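Local coordinates for DNA topoisomerase 2-associated protein PAT1 (PDB 5LMG) that activates mRNA decapping and represses translation in yeast, its C-terminal domain directly binding the decapping enzyme Dcp2 and the exonuclease Xrn1, at residues E53-V58 with F102-K107; S141-T146 with L197-I202. The protein carries 2 engineered substitutions. One frame throughout, in Å; residues are numbered along the deposited sequence.

Contact 1 (E53-V58 with F102-K107); sequences ELIETV and FDKGIK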
ATOM      1  N   GLU A  53      15.206  -6.018 -24.030  1.00 57.88           N
ATOM      2  CA  GLU A  53      15.669  -5.153 -25.116  1.00 58.15           C
ATOM      3  C   GLU A  53      15.026  -3.772 -24.974  1.00 60.46           C
ATOM      4  O   GLU A  53      15.715  -2.766 -25.157  1.00 60.65           O
ATOM      5  CB  GLU A  53      15.343  -5.767 -26.490  1.00 60.79           C
ATOM      6  CG  GLU A  53      15.980  -5.038 -27.662  1.00 76.09           C
ATOM      7  CD  GLU A  53      15.397  -5.346 -29.031  1.00106.02           C
ATOM      8  OE1 GLU A  53      14.165  -5.194 -29.209  1.00104.14           O
ATOM      9  OE2 GLU A  53      16.186  -5.687 -29.943  1.00102.00           O
ATOM     10  N   LEU A  54      13.715  -3.723 -24.636  1.00 55.80           N
ATOM     11  CA  LEU A  54      12.987  -2.466 -24.440  1.00 54.59           C
ATOM     12  C   LEU A  54      13.582  -1.652 -23.297  1.00 54.32           C
ATOM     13  O   LEU A  54      13.718  -0.441 -23.441  1.00 53.51           O
ATOM     14  CB  LEU A  54      11.481  -2.688 -24.212  1.00 54.97           C
ATOM     15  CG  LEU A  54      10.631  -3.177 -25.397  1.00 61.56           C
ATOM     16  CD1 LEU A  54       9.147  -3.065 -25.066  1.00 61.89           C
ATOM     17  CD2 LEU A  54      10.936  -2.402 -26.700  1.00 64.52           C
ATOM     18  N   ILE A  55      13.953  -2.322 -22.179  1.00 49.12           N
ATOM     19  CA  ILE A  55      14.571  -1.702 -21.004  1.00 47.70           C
ATOM     20  C   ILE A  55      15.907  -1.047 -21.407  1.00 49.63           C
ATOM     21  O   ILE A  55      16.124   0.115 -21.064  1.00 47.43           O
ATOM     22  CB  ILE A  55      14.696  -2.692 -19.793  1.00 50.06           C
ATOM     23  CG1 ILE A  55      13.297  -3.112 -19.283  1.00 50.33           C
ATOM     24  CG2 ILE A  55      15.515  -2.073 -18.636  1.00 49.70           C
ATOM     25  CD1 ILE A  55      13.249  -4.347 -18.373  1.00 53.18           C
ATOM     26  N   GLU A  56      16.755  -1.773 -22.182  1.00 47.51           N
ATOM     27  CA  GLU A  56      18.062  -1.287 -22.674  1.00 48.24           C
ATOM     28  C   GLU A  56      17.895  -0.029 -23.523  1.00 52.10           C
ATOM     29  O   GLU A  56      18.650   0.926 -23.342  1.00 51.98           O
ATOM     30  CB  GLU A  56      18.838  -2.370 -23.460  1.00 50.31           C
ATOM     31  CG  GLU A  56      19.262  -3.596 -22.655  1.00 61.11           C
ATOM     32  CD  GLU A  56      19.787  -3.357 -21.250  1.00 87.27           C
ATOM     33  OE1 GLU A  56      20.785  -2.614 -21.101  1.00 78.17           O
ATOM     34  OE2 GLU A  56      19.192  -3.912 -20.298  1.00 86.40           O
ATOM     35  N   THR A  57      16.878  -0.020 -24.412  1.00 48.61           N
ATOM     36  CA  THR A  57      16.502   1.118 -25.257  1.00 48.50           C
ATOM     37  C   THR A  57      16.092   2.309 -24.357  1.00 51.44           C
ATOM     38  O   THR A  57      16.587   3.416 -24.570  1.00 51.67           O
ATOM     39  CB  THR A  57      15.401   0.698 -26.252  1.00 54.45           C
ATOM     40  OG1 THR A  57      15.912  -0.334 -27.092  1.00 58.04           O
ATOM     41  CG2 THR A  57      14.908   1.852 -27.116  1.00 53.01           C
ATOM     42  N   VAL A  58      15.238   2.065 -23.336  1.00 45.78           N
ATOM     43  CA  VAL A  58      14.796   3.093 -22.376  1.00 45.28           C
ATOM     44  C   VAL A  58      16.003   3.749 -21.679  1.00 47.00           C
ATOM     45  O   VAL A  58      16.071   4.983 -21.621  1.00 46.29           O
ATOM     46  CB  VAL A  58      13.724   2.584 -21.371  1.00 49.23           C
ATOM     47  CG1 VAL A  58      13.495   3.591 -20.241  1.00 48.58           C
ATOM     48  CG2 VAL A  58      12.404   2.276 -22.084  1.00 49.68           C
ATOM     49  N   PHE A 102      10.961  -6.233 -13.888  1.00 46.84           N
ATOM     50  CA  PHE A 102      12.418  -6.227 -13.726  1.00 47.06           C
ATOM     51  C   PHE A 102      12.890  -5.046 -12.884  1.00 49.80           C
ATOM     52  O   PHE A 102      12.362  -3.939 -13.039  1.00 48.31           O
ATOM     53  CB  PHE A 102      13.104  -6.217 -15.100  1.00 49.74           C
ATOM     54  CG  PHE A 102      12.801  -7.435 -15.945  1.00 52.75           C
ATOM     55  CD1 PHE A 102      13.553  -8.597 -15.816  1.00 56.56           C
ATOM     56  CD2 PHE A 102      11.749  -7.425 -16.857  1.00 55.88           C
ATOM     57  CE1 PHE A 102      13.259  -9.730 -16.582  1.00 57.99           C
ATOM     58  CE2 PHE A 102      11.450  -8.562 -17.619  1.00 59.28           C
ATOM     59  CZ  PHE A 102      12.210  -9.704 -17.478  1.00 57.56           C
ATOM     60  N   ASP A 103      13.887  -5.277 -11.998  1.00 46.40           N
ATOM     61  CA  ASP A 103      14.457  -4.225 -11.130  1.00 45.77           C
ATOM     62  C   ASP A 103      14.971  -3.040 -11.931  1.00 47.98           C
ATOM     63  O   ASP A 103      14.774  -1.896 -11.515  1.00 46.12           O
ATOM     64  CB  ASP A 103      15.579  -4.763 -10.238  1.00 48.31           C
ATOM     65  CG  ASP A 103      15.169  -5.949  -9.409  1.00 65.62           C
ATOM     66  OD1 ASP A 103      14.198  -5.820  -8.622  1.00 65.49           O
ATOM     67  OD2 ASP A 103      15.797  -7.012  -9.562  1.00 76.68           O
ATOM     68  N   LYS A 104      15.621  -3.321 -13.086  1.00 44.26           N
ATOM     69  CA  LYS A 104      16.135  -2.309 -14.011  1.00 44.21           C
ATOM     70  C   LYS A 104      15.007  -1.374 -14.513  1.00 46.11           C
ATOM     71  O   LYS A 104      15.187  -0.158 -14.508  1.00 44.84           O
ATOM     72  CB  LYS A 104      16.910  -2.966 -15.162  1.00 46.50           C
ATOM     73  CG  LYS A 104      18.159  -2.193 -15.518  1.00 58.13           C
ATOM     74  CD  LYS A 104      18.944  -2.841 -16.638  1.00 59.99           C
ATOM     75  CE  LYS A 104      19.926  -1.864 -17.228  1.00 62.44           C
ATOM     76  NZ  LYS A 104      20.794  -2.512 -18.244  1.00 69.60           N
ATOM     77  N   GLY A 105      13.846  -1.942 -14.856  1.00 42.82           N
ATOM     78  CA  GLY A 105      12.661  -1.180 -15.256  1.00 43.30           C
ATOM     79  C   GLY A 105      12.179  -0.271 -14.135  1.00 46.76           C
ATOM     80  O   GLY A 105      11.994   0.928 -14.341  1.00 47.80           O
ATOM     81  N   ILE A 106      12.077  -0.815 -12.910  1.00 42.90           N
ATOM     82  CA  ILE A 106      11.669  -0.080 -11.702  1.00 42.41           C
ATOM     83  C   ILE A 106      12.642   1.076 -11.365  1.00 43.90           C
ATOM     84  O   ILE A 106      12.199   2.206 -11.140  1.00 42.62           O
ATOM     85  CB  ILE A 106      11.465  -1.058 -10.488  1.00 46.06           C
ATOM     86  CG1 ILE A 106      10.302  -2.053 -10.754  1.00 47.18           C
ATOM     87  CG2 ILE A 106      11.245  -0.287  -9.146  1.00 46.11           C
ATOM     88  CD1 ILE A 106      10.302  -3.284  -9.832  1.00 55.25           C
ATOM     89  N   LYS A 107      13.960   0.791 -11.359  1.00 40.62           N
ATOM     90  CA  LYS A 107      14.986   1.757 -10.966  1.00 39.94           C
ATOM     91  C   LYS A 107      15.098   3.005 -11.883  1.00 44.28           C
ATOM     92  O   LYS A 107      15.448   4.063 -11.373  1.00 42.81           O
ATOM     93  CB  LYS A 107      16.340   1.071 -10.768  1.00 40.96           C
ATOM     94  CG  LYS A 107      16.419   0.400  -9.389  1.00 41.83           C
ATOM     95  CD  LYS A 107      17.201  -0.901  -9.415  1.00 49.19           C
ATOM     96  CE  LYS A 107      18.530  -0.760  -8.724  1.00 59.39           C
ATOM     97  NZ  LYS A 107      19.352  -1.995  -8.837  1.00 63.06           N
TER
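Ile55 reaches across to the start of helix 103-114 with two methyl groups that go to different partners. Its chi1 (-65°) sets CG1 beside the backbone N and CG2 anti to it, and CG2 lies against the aliphatic stem of Lys104, 3.8 Å from CB and 4.0 Å from CD. The longer branch carries CD1 to Phe102, where it sits 3.7 Å from CD2 and 3.8 Å from CB, meeting the ring obliquely; the two side chains run at about a right angle. Gly105 is where the backbones come nearest, its CA 6.1 Å from that of Ile55, and it puts only main chain beside the isoleucine. Beyond its contact with Ile55, Lys104 stays extended past CG and brings NZ to the carboxylate of Glu56. The glutamate starts away from the partner helix, but its chain bends at chi2 (-41°). NZ forms a salt bridge with OE1 at 2.9 Å, on the syn lone pair of that oxygen, and a weak bond with OE2 at 3.0 Å, so the ammonium faces both oxygens but bonds mainly to OE1. An alanine in place of Glu56 would probably leave the Lys104 ammonium without this carboxylate mate and its extended chain freer to turn. Lys104 also makes a cation-pi contact with Tyr59, whose OH bonds to the lysine's carbonyl oxygen. This is helix-to-helix packing in an all-helical region, apolar at the interface with an ion pair at its exposed margin. The short helix axes approach to 10.0 Å at 30°, running in roughly the same direction; Phe102, the N-cap residue, also touches Ile51 and Leu52 of helix 48-70, Met99 of helix 95-99 packs on Ile55, and helix 151-174 takes Ile106.

Contact 2 (S141-T146 with L197-I202); sequences SSYKTT and LTTSKI
Thr199 and Ser142 join their hydroxyls in a short hydrogen bond, OG of Ser142 donating to OG1 of Thr199 at 2.7 Å. Followed outward, the threonine packs on Tyr143 through CB and CG2: CB is 3.6 Å from the ring atom CE2, and the two side chains cross at about a right angle. From CB, chi1 (72°) sets OG1 between the backbone N and the carbonyl carbon, where it takes the Ser142 proton and also bonds to the carbonyl oxygen of Phe196. The other branch, CG2, lies anti to the carbonyl carbon and reaches the far end of the tyrosine, 3.8 Å from OH; that hydroxyl is itself tied to the carbonyl oxygen of Leu252. Ser142 OG does double duty, since it also accepts from the N of Lys144 in an ST turn. A second hydroxyl pair has OG of Ser200 donating to OG of Ser141 at 2.7 Å; Ser141 OG also bonds to the carbonyl oxygen of Ile137, and Ser200, at the N-cap of helix 201-216, caps the N of Gly203. Between the two pairs the backbones run antiparallel in a single beta bridge, the CA atoms of Ser142 and Ser200 only 4.0 Å apart. Tyr143 N gives a weak 3.4 Å bond to the Thr199 carbonyl oxygen. One water donates to Ser141 O at 3.0 Å and to Thr199 O at 2.8 Å. The bridge thus fastens the loop leaving helix 136-141 to the turn that leads into helix 201-216. Val157 of helix 151-174 touches both Ser141 and Ile202, and the Tyr143 side chain touches Pro255 and Pro256 of a later loop.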
ATOM      1  N   SER A 141       3.406 -10.050  -4.107  1.00 39.79           N
ATOM      2  CA  SER A 141       3.094  -9.505  -2.785  1.00 39.40           C
ATOM      3  C   SER A 141       1.731  -9.962  -2.227  1.00 41.84           C
ATOM      4  O   SER A 141       1.377  -9.580  -1.109  1.00 41.38           O
ATOM      5  CB  SER A 141       3.211  -7.980  -2.783  1.00 41.41           C
ATOM      6  OG  SER A 141       2.304  -7.414  -3.715  1.00 42.83           O
ATOM      7  N   SER A 142       0.968 -10.769  -2.988  1.00 38.55           N
ATOM      8  CA  SER A 142      -0.317 -11.294  -2.500  1.00 38.26           C
ATOM      9  C   SER A 142      -0.058 -12.636  -1.793  1.00 42.57           C
ATOM     10  O   SER A 142       0.522 -13.545  -2.390  1.00 39.89           O
ATOM     11  CB  SER A 142      -1.302 -11.514  -3.646  1.00 40.26           C
ATOM     12  OG  SER A 142      -2.458 -12.216  -3.206  1.00 42.02           O
ATOM     13  N   TYR A 143      -0.546 -12.775  -0.553  1.00 40.20           N
ATOM     14  CA  TYR A 143      -0.447 -14.032   0.200  1.00 40.18           C
ATOM     15  C   TYR A 143      -1.265 -15.150  -0.466  1.00 45.31           C
ATOM     16  O   TYR A 143      -1.011 -16.317  -0.212  1.00 45.35           O
ATOM     17  CB  TYR A 143      -0.888 -13.826   1.658  1.00 40.00           C
ATOM     18  CG  TYR A 143      -2.361 -13.536   1.865  1.00 39.19           C
ATOM     19  CD1 TYR A 143      -3.296 -14.570   1.908  1.00 40.57           C
ATOM     20  CD2 TYR A 143      -2.804 -12.245   2.148  1.00 38.82           C
ATOM     21  CE1 TYR A 143      -4.634 -14.326   2.191  1.00 39.69           C
ATOM     22  CE2 TYR A 143      -4.141 -11.992   2.453  1.00 39.13           C
ATOM     23  CZ  TYR A 143      -5.055 -13.036   2.463  1.00 44.47           C
ATOM     24  OH  TYR A 143      -6.387 -12.815   2.697  1.00 46.13           O
ATOM     25  N   LYS A 144      -2.258 -14.785  -1.303  1.00 44.54           N
ATOM     26  CA  LYS A 144      -3.103 -15.745  -2.006  1.00 44.67           C
ATOM     27  C   LYS A 144      -2.362 -16.365  -3.178  1.00 49.20           C
ATOM     28  O   LYS A 144      -2.360 -17.585  -3.298  1.00 50.40           O
ATOM     29  CB  LYS A 144      -4.425 -15.102  -2.463  1.00 47.20           C
ATOM     30  CG  LYS A 144      -5.480 -15.022  -1.363  1.00 67.89           C
ATOM     31  CD  LYS A 144      -6.271 -16.328  -1.217  1.00 79.80           C
ATOM     32  CE  LYS A 144      -6.938 -16.444   0.135  1.00 92.14           C
ATOM     33  NZ  LYS A 144      -7.576 -17.772   0.327  1.00 98.43           N
ATOM     34  N   THR A 145      -1.738 -15.538  -4.041  1.00 44.58           N
ATOM     35  CA  THR A 145      -1.021 -16.033  -5.223  1.00 44.42           C
ATOM     36  C   THR A 145       0.435 -16.452  -4.932  1.00 47.91           C
ATOM     37  O   THR A 145       0.968 -17.298  -5.651  1.00 48.51           O
ATOM     38  CB  THR A 145      -1.104 -15.039  -6.380  1.00 49.51           C
ATOM     39  OG1 THR A 145      -0.756 -13.745  -5.906  1.00 49.93           O
ATOM     40  CG2 THR A 145      -2.483 -15.023  -7.048  1.00 48.40           C
ATOM     41  N   THR A 146       1.073 -15.855  -3.902  1.00 42.92           N
ATOM     42  CA  THR A 146       2.451 -16.164  -3.481  1.00 42.56           C
ATOM     43  C   THR A 146       2.470 -16.390  -1.940  1.00 45.98           C
ATOM     44  O   THR A 146       2.834 -15.474  -1.186  1.00 43.71           O
ATOM     45  CB  THR A 146       3.439 -15.095  -4.005  1.00 47.39           C
ATOM     46  OG1 THR A 146       3.227 -14.901  -5.402  1.00 46.06           O
ATOM     47  CG2 THR A 146       4.916 -15.475  -3.770  1.00 46.49           C
ATOM     48  N   LEU A 197      -6.770  -7.309  -4.803  1.00 39.38           N
ATOM     49  CA  LEU A 197      -5.771  -6.232  -4.643  1.00 38.74           C
ATOM     50  C   LEU A 197      -5.421  -5.955  -3.172  1.00 41.97           C
ATOM     51  O   LEU A 197      -4.259  -5.663  -2.857  1.00 40.77           O
ATOM     52  CB  LEU A 197      -6.206  -4.924  -5.337  1.00 38.38           C
ATOM     53  CG  LEU A 197      -6.340  -4.921  -6.867  1.00 42.99           C
ATOM     54  CD1 LEU A 197      -6.642  -3.514  -7.363  1.00 42.90           C
ATOM     55  CD2 LEU A 197      -5.071  -5.477  -7.570  1.00 43.49           C
ATOM     56  N   THR A 198      -6.413  -6.106  -2.272  1.00 38.97           N
ATOM     57  CA  THR A 198      -6.237  -5.901  -0.829  1.00 39.18           C
ATOM     58  C   THR A 198      -5.470  -7.047  -0.121  1.00 43.11           C
ATOM     59  O   THR A 198      -5.094  -6.876   1.036  1.00 42.69           O
ATOM     60  CB  THR A 198      -7.571  -5.609  -0.144  1.00 44.16           C
ATOM     61  OG1 THR A 198      -8.358  -6.793  -0.102  1.00 45.92           O
ATOM     62  CG2 THR A 198      -8.315  -4.414  -0.763  1.00 41.52           C
ATOM     63  N   THR A 199      -5.251  -8.200  -0.800  1.00 40.58           N
ATOM     64  CA  THR A 199      -4.459  -9.326  -0.252  1.00 40.82           C
ATOM     65  C   THR A 199      -2.948  -9.061  -0.507  1.00 44.51           C
ATOM     66  O   THR A 199      -2.084  -9.800  -0.023  1.00 42.51           O
ATOM     67  CB  THR A 199      -4.905 -10.697  -0.802  1.00 44.62           C
ATOM     68  OG1 THR A 199      -4.516 -10.829  -2.166  1.00 42.12           O
ATOM     69  CG2 THR A 199      -6.401 -10.988  -0.598  1.00 46.04           C
ATOM     70  N   SER A 200      -2.651  -7.991  -1.262  1.00 41.43           N
ATOM     71  CA  SER A 200      -1.300  -7.564  -1.613  1.00 40.78           C
ATOM     72  C   SER A 200      -0.920  -6.290  -0.862  1.00 43.99           C
ATOM     73  O   SER A 200      -1.703  -5.335  -0.829  1.00 43.37           O
ATOM     74  CB  SER A 200      -1.195  -7.363  -3.126  1.00 43.96           C
ATOM     75  OG  SER A 200      -0.222  -6.410  -3.517  1.00 53.17           O
ATOM     76  N   LYS A 201       0.302  -6.264  -0.295  1.00 40.47           N
ATOM     77  CA  LYS A 201       0.838  -5.099   0.408  1.00 39.88           C
ATOM     78  C   LYS A 201       0.885  -3.857  -0.521  1.00 42.73           C
ATOM     79  O   LYS A 201       0.455  -2.786  -0.108  1.00 41.15           O
ATOM     80  CB  LYS A 201       2.211  -5.399   1.028  1.00 42.55           C
ATOM     81  CG  LYS A 201       2.735  -4.294   1.939  1.00 60.49           C
ATOM     82  CD  LYS A 201       4.113  -4.629   2.478  1.00 74.16           C
ATOM     83  CE  LYS A 201       4.432  -3.852   3.725  1.00 88.18           C
ATOM     84  NZ  LYS A 201       5.729  -4.270   4.316  1.00 98.89           N
ATOM     85  N   ILE A 202       1.350  -4.030  -1.775  1.00 40.07           N
ATOM     86  CA  ILE A 202       1.429  -2.978  -2.810  1.00 39.44           C
ATOM     87  C   ILE A 202       0.024  -2.506  -3.196  1.00 41.48           C
ATOM     88  O   ILE A 202      -0.218  -1.301  -3.255  1.00 39.22           O
ATOM     89  CB  ILE A 202       2.266  -3.416  -4.058  1.00 42.38           C
ATOM     90  CG1 ILE A 202       3.694  -3.928  -3.676  1.00 42.30           C
ATOM     91  CG2 ILE A 202       2.326  -2.309  -5.149  1.00 42.80           C
ATOM     92  CD1 ILE A 202       4.628  -2.925  -2.892  1.00 41.78           C
TER
HETATM   93  O   HOH W   1       0.138  -9.992   1.608  1.00 47.34           O

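Overall arrangement
Contact 1 is partly buried and lies toward one end of the elongated helical domain, about 22 Å from the chain centre; contact 2 is buried, about 10 Å from that centre. Their centres are about 24 Å apart, and they do not touch. The first joins two helices running in roughly the same direction through an apolar patch with an ion pair at its more exposed margin. The second joins a loop and a turn at helix ends by paired hydroxyls, a backbone bridge and a shared water, satisfying polar groups in the interior. Helix 151-174 relates them: it packs against helix 103-114 of contact 1 and against residues of both segments of contact 2.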